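ABC transporter, periplasmic substrate-binding protein (Vibrio cholerae O1 biovar eltor, PDB 1TWY) probably binds phosphate in the periplasm and delivers it to an ABC-type importer, as a periplasmic substrate-binding protein. Local coordinates at residues 157-162 / 201-206; 241-246 / 254-259. One frame throughout, in Å; residues are numbered along the deposited sequence.

Contact 1. Residues 157-162 / 201-206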
ATOM      1  N   TYR A 157      -7.091   0.594   3.072  1.00 18.98           N
ATOM      2  CA  TYR A 157      -7.397  -0.808   2.876  1.00 19.90           C
ATOM      3  C   TYR A 157      -6.184  -1.652   3.261  1.00 17.37           C
ATOM      4  O   TYR A 157      -6.315  -2.655   3.951  1.00 18.07           O
ATOM      5  CB  TYR A 157      -7.797  -1.019   1.392  1.00 17.76           C
ATOM      6  CG  TYR A 157      -8.059  -2.448   1.149  1.00 28.90           C
ATOM      7  CD1 TYR A 157      -6.973  -3.303   0.895  1.00 31.95           C
ATOM      8  CD2 TYR A 157      -9.341  -2.965   1.207  1.00 41.38           C
ATOM      9  CE1 TYR A 157      -7.171  -4.635   0.728  1.00 43.30           C
ATOM     10  CE2 TYR A 157      -9.544  -4.343   1.000  1.00 48.15           C
ATOM     11  CZ  TYR A 157      -8.433  -5.146   0.783  1.00 41.52           C
ATOM     12  OH  TYR A 157      -8.527  -6.499   0.556  1.00 60.33           O
ATOM     13  N   SER A 158      -4.997  -1.279   2.811  1.00 17.79           N
ATOM     14  CA  SER A 158      -3.755  -2.006   3.141  1.00 18.23           C
ATOM     15  C   SER A 158      -3.462  -1.904   4.612  1.00 16.08           C
ATOM     16  O   SER A 158      -3.092  -2.861   5.158  1.00 19.25           O
ATOM     17  CB  SER A 158      -2.656  -1.435   2.325  1.00 24.37           C
ATOM     18  OG  SER A 158      -2.917  -1.632   0.941  1.00 21.19           O
ATOM     19  N   PHE A 159      -3.665  -0.772   5.245  1.00 16.74           N
ATOM     20  CA  PHE A 159      -3.369  -0.668   6.707  1.00 14.92           C
ATOM     21  C   PHE A 159      -4.293  -1.665   7.485  1.00 16.97           C
ATOM     22  O   PHE A 159      -3.838  -2.401   8.337  1.00 18.95           O
ATOM     23  CB  PHE A 159      -3.643   0.739   7.178  1.00 15.73           C
ATOM     24  CG  PHE A 159      -3.596   0.945   8.675  1.00 17.50           C
ATOM     25  CD1 PHE A 159      -2.405   1.065   9.314  1.00 24.70           C
ATOM     26  CD2 PHE A 159      -4.797   0.986   9.460  1.00 21.09           C
ATOM     27  CE1 PHE A 159      -2.335   1.138  10.720  1.00 25.45           C
ATOM     28  CE2 PHE A 159      -4.694   1.179  10.866  1.00 24.15           C
ATOM     29  CZ  PHE A 159      -3.433   1.225  11.426  1.00 18.49           C
ATOM     30  N   GLU A 160      -5.527  -1.629   7.114  1.00 17.93           N
ATOM     31  CA  GLU A 160      -6.496  -2.530   7.763  1.00 16.79           C
ATOM     32  C   GLU A 160      -6.271  -3.960   7.452  1.00 17.55           C
ATOM     33  O   GLU A 160      -6.297  -4.800   8.396  1.00 20.10           O
ATOM     34  CB  GLU A 160      -7.954  -2.129   7.516  1.00 16.09           C
ATOM     35  CG  GLU A 160      -8.395  -0.763   8.021  1.00 15.95           C
ATOM     36  CD  GLU A 160      -9.823  -0.465   7.832  1.00 20.69           C
ATOM     37  OE1 GLU A 160     -10.590  -1.126   7.182  1.00 22.92           O
ATOM     38  OE2 GLU A 160     -10.198   0.664   8.240  1.00 27.09           O
ATOM     39  N   SER A 161      -5.851  -4.270   6.237  1.00 17.81           N
ATOM     40  CA  SER A 161      -5.523  -5.655   5.930  1.00 20.39           C
ATOM     41  C   SER A 161      -4.288  -6.152   6.692  1.00 18.63           C
ATOM     42  O   SER A 161      -4.306  -7.219   7.364  1.00 19.59           O
ATOM     43  CB  SER A 161      -5.330  -5.804   4.421  1.00 25.46           C
ATOM     44  OG  SER A 161      -4.904  -7.121   4.067  1.00 28.08           O
ATOM     45  N   LEU A 162      -3.268  -5.314   6.760  1.00 18.93           N
ATOM     46  CA  LEU A 162      -2.042  -5.654   7.472  1.00 22.35           C
ATOM     47  C   LEU A 162      -2.291  -5.848   8.995  1.00 22.84           C
ATOM     48  O   LEU A 162      -1.673  -6.718   9.613  1.00 22.93           O
ATOM     49  CB  LEU A 162      -0.926  -4.631   7.230  1.00 24.26           C
ATOM     50  CG  LEU A 162      -0.291  -4.627   5.849  1.00 28.12           C
ATOM     51  CD1 LEU A 162       0.321  -3.282   5.523  1.00 22.46           C
ATOM     52  CD2 LEU A 162       0.780  -5.766   5.813  1.00 32.13           C
ATOM     53  N   VAL A 201      -3.005   9.831  16.523  1.00 15.81           N
ATOM     54  CA  VAL A 201      -2.233   8.834  15.817  1.00 17.27           C
ATOM     55  C   VAL A 201      -2.834   8.578  14.521  1.00 16.59           C
ATOM     56  O   VAL A 201      -4.082   8.617  14.285  1.00 15.61           O
ATOM     57  CB  VAL A 201      -2.128   7.465  16.561  1.00 14.95           C
ATOM     58  CG1 VAL A 201      -3.454   6.877  16.918  1.00 18.32           C
ATOM     59  CG2 VAL A 201      -1.140   6.467  15.907  1.00 18.31           C
ATOM     60  N   GLY A 202      -1.933   8.365  13.562  1.00 13.45           N
ATOM     61  CA  GLY A 202      -2.387   8.072  12.238  1.00 18.52           C
ATOM     62  C   GLY A 202      -1.345   7.289  11.450  1.00 13.93           C
ATOM     63  O   GLY A 202      -0.379   6.812  12.001  1.00 16.73           O
ATOM     64  N   PHE A 203      -1.646   7.088  10.176  1.00 16.54           N
ATOM     65  CA  PHE A 203      -0.765   6.316   9.221  1.00 13.85           C
ATOM     66  C   PHE A 203      -0.677   7.122   7.931  1.00 14.10           C
ATOM     67  O   PHE A 203      -1.644   7.778   7.492  1.00 15.52           O
ATOM     68  CB  PHE A 203      -1.208   4.900   9.001  1.00 14.39           C
ATOM     69  CG  PHE A 203      -2.580   4.734   8.516  1.00 14.82           C
ATOM     70  CD1 PHE A 203      -3.647   4.670   9.404  1.00 12.96           C
ATOM     71  CD2 PHE A 203      -2.859   4.730   7.159  1.00 16.99           C
ATOM     72  CE1 PHE A 203      -4.945   4.611   8.977  1.00 14.75           C
ATOM     73  CE2 PHE A 203      -4.209   4.674   6.733  1.00 16.93           C
ATOM     74  CZ  PHE A 203      -5.237   4.576   7.673  1.00 15.13           C
ATOM     75  N   ILE A 204       0.458   7.042   7.285  1.00 15.97           N
ATOM     76  CA  ILE A 204       0.739   7.717   6.001  1.00 17.85           C
ATOM     77  C   ILE A 204       1.689   6.834   5.209  1.00 16.14           C
ATOM     78  O   ILE A 204       2.396   5.964   5.724  1.00 17.55           O
ATOM     79  CB  ILE A 204       1.424   9.057   6.188  1.00 15.37           C
ATOM     80  CG1 ILE A 204       2.784   8.993   6.966  1.00 14.38           C
ATOM     81  CG2 ILE A 204       0.502  10.132   6.860  1.00 14.55           C
ATOM     82  CD1 ILE A 204       3.421  10.440   7.043  1.00 17.40           C
ATOM     83  N   SER A 205       1.683   7.017   3.902  1.00 17.35           N
ATOM     84  CA  SER A 205       2.706   6.397   3.061  1.00 19.33           C
ATOM     85  C   SER A 205       4.118   6.781   3.553  1.00 17.48           C
ATOM     86  O   SER A 205       4.387   7.912   3.938  1.00 18.46           O
ATOM     87  CB  SER A 205       2.582   6.903   1.618  1.00 23.28           C
ATOM     88  OG  SER A 205       1.218   7.039   1.170  1.00 32.41           O
ATOM     89  N   ILE A 206       5.041   5.800   3.580  1.00 17.78           N
ATOM     90  CA  ILE A 206       6.308   6.008   4.197  1.00 19.18           C
ATOM     91  C   ILE A 206       7.115   7.128   3.535  1.00 18.30           C
ATOM     92  O   ILE A 206       7.786   7.913   4.229  1.00 21.39           O
ATOM     93  CB  ILE A 206       7.079   4.646   4.228  1.00 24.31           C
ATOM     94  CG1 ILE A 206       8.259   4.765   5.132  1.00 28.36           C
ATOM     95  CG2 ILE A 206       7.490   4.208   2.748  1.00 27.99           C
ATOM     96  CD1 ILE A 206       8.750   3.425   5.545  1.00 32.68           C
TER

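Contact 2. Residues 241-246 / 254-259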
ATOM      1  N   ILE A 241       2.751  -7.835 -10.140  1.00 16.14           N
ATOM      2  CA  ILE A 241       2.437  -7.861 -11.544  1.00 16.83           C
ATOM      3  C   ILE A 241       2.137  -9.354 -11.909  1.00 16.36           C
ATOM      4  O   ILE A 241       2.948 -10.228 -11.609  1.00 19.19           O
ATOM      5  CB  ILE A 241       3.598  -7.400 -12.380  1.00 15.08           C
ATOM      6  CG1 ILE A 241       4.096  -5.970 -11.943  1.00 17.29           C
ATOM      7  CG2 ILE A 241       3.227  -7.368 -13.833  1.00 20.96           C
ATOM      8  CD1 ILE A 241       3.092  -4.929 -12.147  1.00 21.22           C
ATOM      9  N   LEU A 242       0.963  -9.537 -12.495  1.00 17.18           N
ATOM     10  CA  LEU A 242       0.407 -10.863 -12.846  1.00 19.46           C
ATOM     11  C   LEU A 242       0.253 -10.924 -14.358  1.00 16.95           C
ATOM     12  O   LEU A 242      -0.233 -10.025 -15.010  1.00 17.61           O
ATOM     13  CB  LEU A 242      -0.957 -11.076 -12.212  1.00 20.69           C
ATOM     14  CG  LEU A 242      -1.125 -11.263 -10.718  1.00 29.17           C
ATOM     15  CD1 LEU A 242      -0.623 -10.183  -9.952  1.00 25.90           C
ATOM     16  CD2 LEU A 242      -2.628 -11.312 -10.414  1.00 35.39           C
ATOM     17  N   HIS A 243       0.592 -12.090 -14.937  1.00 18.62           N
ATOM     18  CA  HIS A 243       0.458 -12.276 -16.400  1.00 20.93           C
ATOM     19  C   HIS A 243       0.632 -13.759 -16.694  1.00 23.29           C
ATOM     20  O   HIS A 243       1.023 -14.486 -15.823  1.00 20.15           O
ATOM     21  CB  HIS A 243       1.450 -11.456 -17.203  1.00 22.94           C
ATOM     22  CG  HIS A 243       2.851 -11.934 -17.088  1.00 24.70           C
ATOM     23  ND1 HIS A 243       3.513 -12.024 -15.880  1.00 35.95           N
ATOM     24  CD2 HIS A 243       3.707 -12.399 -18.032  1.00 33.11           C
ATOM     25  CE1 HIS A 243       4.731 -12.497 -16.088  1.00 42.23           C
ATOM     26  NE2 HIS A 243       4.872 -12.729 -17.382  1.00 33.93           N
ATOM     27  N   TYR A 244       0.229 -14.190 -17.876  1.00 29.75           N
ATOM     28  CA  TYR A 244       0.359 -15.636 -18.249  1.00 30.50           C
ATOM     29  C   TYR A 244       1.654 -15.852 -19.007  1.00 39.47           C
ATOM     30  O   TYR A 244       1.680 -15.742 -20.190  1.00 45.48           O
ATOM     31  CB  TYR A 244      -0.814 -16.032 -19.095  1.00 28.69           C
ATOM     32  CG  TYR A 244      -2.059 -16.007 -18.334  1.00 25.14           C
ATOM     33  CD1 TYR A 244      -2.295 -16.923 -17.321  1.00 27.38           C
ATOM     34  CD2 TYR A 244      -2.998 -14.994 -18.522  1.00 29.55           C
ATOM     35  CE1 TYR A 244      -3.432 -16.914 -16.557  1.00 24.56           C
ATOM     36  CE2 TYR A 244      -4.167 -15.003 -17.810  1.00 25.19           C
ATOM     37  CZ  TYR A 244      -4.389 -15.936 -16.812  1.00 25.44           C
ATOM     38  OH  TYR A 244      -5.476 -16.100 -15.974  1.00 30.67           O
ATOM     39  N   SER A 245       2.742 -16.103 -18.291  1.00 48.36           N
ATOM     40  CA  SER A 245       4.102 -16.002 -18.897  1.00 54.56           C
ATOM     41  C   SER A 245       4.204 -16.814 -20.200  1.00 61.18           C
ATOM     42  O   SER A 245       4.813 -16.372 -21.206  1.00 63.88           O
ATOM     43  CB  SER A 245       5.193 -16.420 -17.911  1.00 53.00           C
ATOM     44  OG  SER A 245       5.336 -17.839 -17.847  1.00 67.27           O
ATOM     45  N   ASP A 246       3.554 -17.975 -20.164  1.00 63.53           N
ATOM     46  CA  ASP A 246       3.561 -18.911 -21.273  1.00 65.94           C
ATOM     47  C   ASP A 246       2.660 -18.384 -22.410  1.00 65.15           C
ATOM     48  O   ASP A 246       3.172 -18.013 -23.499  1.00 67.82           O
ATOM     49  CB  ASP A 246       3.219 -20.350 -20.761  1.00 66.31           C
ATOM     50  CG  ASP A 246       1.712 -20.672 -20.770  1.00 66.57           C
ATOM     51  OD1 ASP A 246       1.062 -20.442 -21.834  1.00 68.99           O
ATOM     52  OD2 ASP A 246       1.104 -21.189 -19.780  1.00 43.41           O
ATOM     53  N   GLU A 254       7.577  -8.168 -23.975  1.00 29.61           N
ATOM     54  CA  GLU A 254       8.425  -7.022 -24.046  1.00 31.38           C
ATOM     55  C   GLU A 254       8.135  -5.947 -22.946  1.00 26.57           C
ATOM     56  O   GLU A 254       9.067  -5.377 -22.380  1.00 29.60           O
ATOM     57  CB  GLU A 254       8.338  -6.426 -25.450  1.00 34.12           C
ATOM     58  CG  GLU A 254       9.354  -5.373 -25.752  1.00 41.62           C
ATOM     59  CD  GLU A 254       9.430  -5.017 -27.261  1.00 56.36           C
ATOM     60  OE1 GLU A 254       8.809  -5.703 -28.129  1.00 56.62           O
ATOM     61  OE2 GLU A 254      10.124  -4.036 -27.577  1.00 61.21           O
ATOM     62  N   PHE A 255       6.875  -5.699 -22.663  1.00 26.78           N
ATOM     63  CA  PHE A 255       6.571  -4.760 -21.573  1.00 27.56           C
ATOM     64  C   PHE A 255       6.989  -5.355 -20.197  1.00 21.23           C
ATOM     65  O   PHE A 255       7.580  -4.629 -19.322  1.00 23.95           O
ATOM     66  CB  PHE A 255       5.090  -4.368 -21.568  1.00 24.00           C
ATOM     67  CG  PHE A 255       4.806  -3.258 -20.643  1.00 26.84           C
ATOM     68  CD1 PHE A 255       5.390  -2.011 -20.825  1.00 27.88           C
ATOM     69  CD2 PHE A 255       3.973  -3.442 -19.541  1.00 26.58           C
ATOM     70  CE1 PHE A 255       5.158  -1.000 -19.985  1.00 26.09           C
ATOM     71  CE2 PHE A 255       3.740  -2.408 -18.651  1.00 27.41           C
ATOM     72  CZ  PHE A 255       4.290  -1.206 -18.858  1.00 24.17           C
ATOM     73  N   ILE A 256       6.715  -6.616 -19.985  1.00 24.00           N
ATOM     74  CA  ILE A 256       7.144  -7.304 -18.754  1.00 23.29           C
ATOM     75  C   ILE A 256       8.661  -7.242 -18.555  1.00 23.10           C
ATOM     76  O   ILE A 256       9.180  -6.817 -17.469  1.00 23.04           O
ATOM     77  CB  ILE A 256       6.648  -8.763 -18.734  1.00 22.19           C
ATOM     78  CG1 ILE A 256       5.118  -8.826 -18.736  1.00 22.57           C
ATOM     79  CG2 ILE A 256       7.187  -9.534 -17.515  1.00 23.89           C
ATOM     80  CD1 ILE A 256       4.490  -8.556 -17.358  1.00 29.52           C
ATOM     81  N   ALA A 257       9.427  -7.556 -19.609  1.00 25.00           N
ATOM     82  CA  ALA A 257      10.858  -7.283 -19.546  1.00 24.99           C
ATOM     83  C   ALA A 257      11.329  -5.886 -19.127  1.00 24.60           C
ATOM     84  O   ALA A 257      12.234  -5.725 -18.293  1.00 24.98           O
ATOM     85  CB  ALA A 257      11.567  -7.623 -20.952  1.00 21.15           C
ATOM     86  N   PHE A 258      10.731  -4.903 -19.734  1.00 24.42           N
ATOM     87  CA  PHE A 258      10.987  -3.529 -19.354  1.00 24.59           C
ATOM     88  C   PHE A 258      10.716  -3.271 -17.833  1.00 20.85           C
ATOM     89  O   PHE A 258      11.426  -2.543 -17.179  1.00 19.41           O
ATOM     90  CB  PHE A 258      10.105  -2.603 -20.176  1.00 19.87           C
ATOM     91  CG  PHE A 258      10.031  -1.211 -19.646  1.00 22.28           C
ATOM     92  CD1 PHE A 258      11.062  -0.365 -19.767  1.00 26.89           C
ATOM     93  CD2 PHE A 258       8.842  -0.760 -18.966  1.00 23.97           C
ATOM     94  CE1 PHE A 258      10.989   0.900 -19.278  1.00 27.25           C
ATOM     95  CE2 PHE A 258       8.763   0.513 -18.494  1.00 28.92           C
ATOM     96  CZ  PHE A 258       9.798   1.361 -18.665  1.00 31.66           C
ATOM     97  N   LEU A 259       9.656  -3.899 -17.287  1.00 21.50           N
ATOM     98  CA  LEU A 259       9.298  -3.695 -15.904  1.00 20.25           C
ATOM     99  C   LEU A 259      10.342  -4.250 -14.982  1.00 22.23           C
ATOM    100  O   LEU A 259      10.487  -3.834 -13.862  1.00 24.86           O
ATOM    101  CB  LEU A 259       7.903  -4.257 -15.537  1.00 19.48           C
ATOM    102  CG  LEU A 259       6.714  -3.596 -16.173  1.00 19.98           C
ATOM    103  CD1 LEU A 259       5.410  -4.331 -15.779  1.00 24.62           C
ATOM    104  CD2 LEU A 259       6.662  -2.152 -15.765  1.00 18.75           C
TER

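Contact 1. Residues 157-162 / 201-206
F159 on the helix segment 157-162 and F203 on the strand segment 201-206 face each other, with 7.9 Å between F159 CA and F203 CA. Only these two side chains touch across the segments. Their rings form an offset stack with planes only 7° apart. The ring centroids of F159 and F203 lie 4.1 Å from each other. The offset places F203 CD1 over the centre of the F159 ring and F159 CG over the centre of the F203 ring. The closest atoms are F159 CD2 and F203 CE1, at 3.7 Å. F159 CB also sits over the same F203 face, 4.0 Å from the ring centroid, as a CH-pi contact. The first torsion of F159 (chi1 171°) carries its ring out from the helix. Its second torsion, together with the setting of F203, makes the planes nearly parallel. Both phenylalanines are buried, and the joint is wholly apolar.

Other side chains close round the pair. Y127 of helix 120-128 meets F159 edge-to-face and also touches F203. L123 of the same helix and L105 and I107 of strand 96-109 pack on F159. Helix 154-163 is thus packed against strand 200-205 of the large mixed sheet, with helix 120-128 beside both.

Contact 2. Residues 241-246 / 254-259
H243 and I256 meet through two quite different side-chain turns. The first torsion of H243 (chi1 70°) sets CG between the backbone N and the carbonyl carbon and brings the imidazole to the side of helix 254-259. Its second torsion then turns a ring face to I256. In I256, CG1 lies beside the backbone N and anti to the carbonyl carbon, and the chain ends with CD1 over the centre of that face. I256 CD1 lies 3.8 Å from the centroid of the H243 ring, 12° off the ring normal. This is a CH-pi contact made by a methyl group. I256 CG1 is 3.9 Å from H243 CD2, and I256 CG2 is 3.9 Å from H243 NE2. With CD1, CG1 and CG2 all near ring atoms, the isoleucine covers much of that face.

I241, two residues earlier on the strand, points to the same side. It lies alongside I256, pointing the opposite way, with I241 CG2 3.9 Å from I256 CD1. The same I241 CG2 also approaches L259 CD1, at 4.2 Å. L259 follows I256 by three residues, which brings it to the same side of the helix. The axes of strand 241-243 and helix 254-259 run nearly antiparallel, at 156°, and come within 11.0 Å.

I79 of strand 79-82 and F98 of strand 96-109 touch both I241 and I256. M42 of helix 36-52 also packs on I241. Helix 250-260 thus covers one face of the sheet, next to helix 36-52.

All four touching residues are buried. The segments are held together by dispersion and CH-pi contacts, without polar bonds between them. I256 meets the H243 ring over its face, not along the edge where the N-H and lone pair lie. The contact therefore makes no demand on either nitrogen.

Contact 1 closes before contact 2 opens along the chain. Their centres are 29 Å apart, and their nearest atoms are about 13 Å apart, so they do not touch. Both reach the same mixed sheet. Strand 96-109 joins them directly: it pairs with strand 200-205 of contact 1 and with strand 236-243 of contact 2. Contact 1 lies near the centre of the chain, while the centre of contact 2 lies about 21 Å from it. The two lie in different halves of the elongated molecule, consistent with the two lobes of a periplasmic binding protein. Each packs a helix on the shared sheet, helix 154-163 in one case and helix 250-260 in the other.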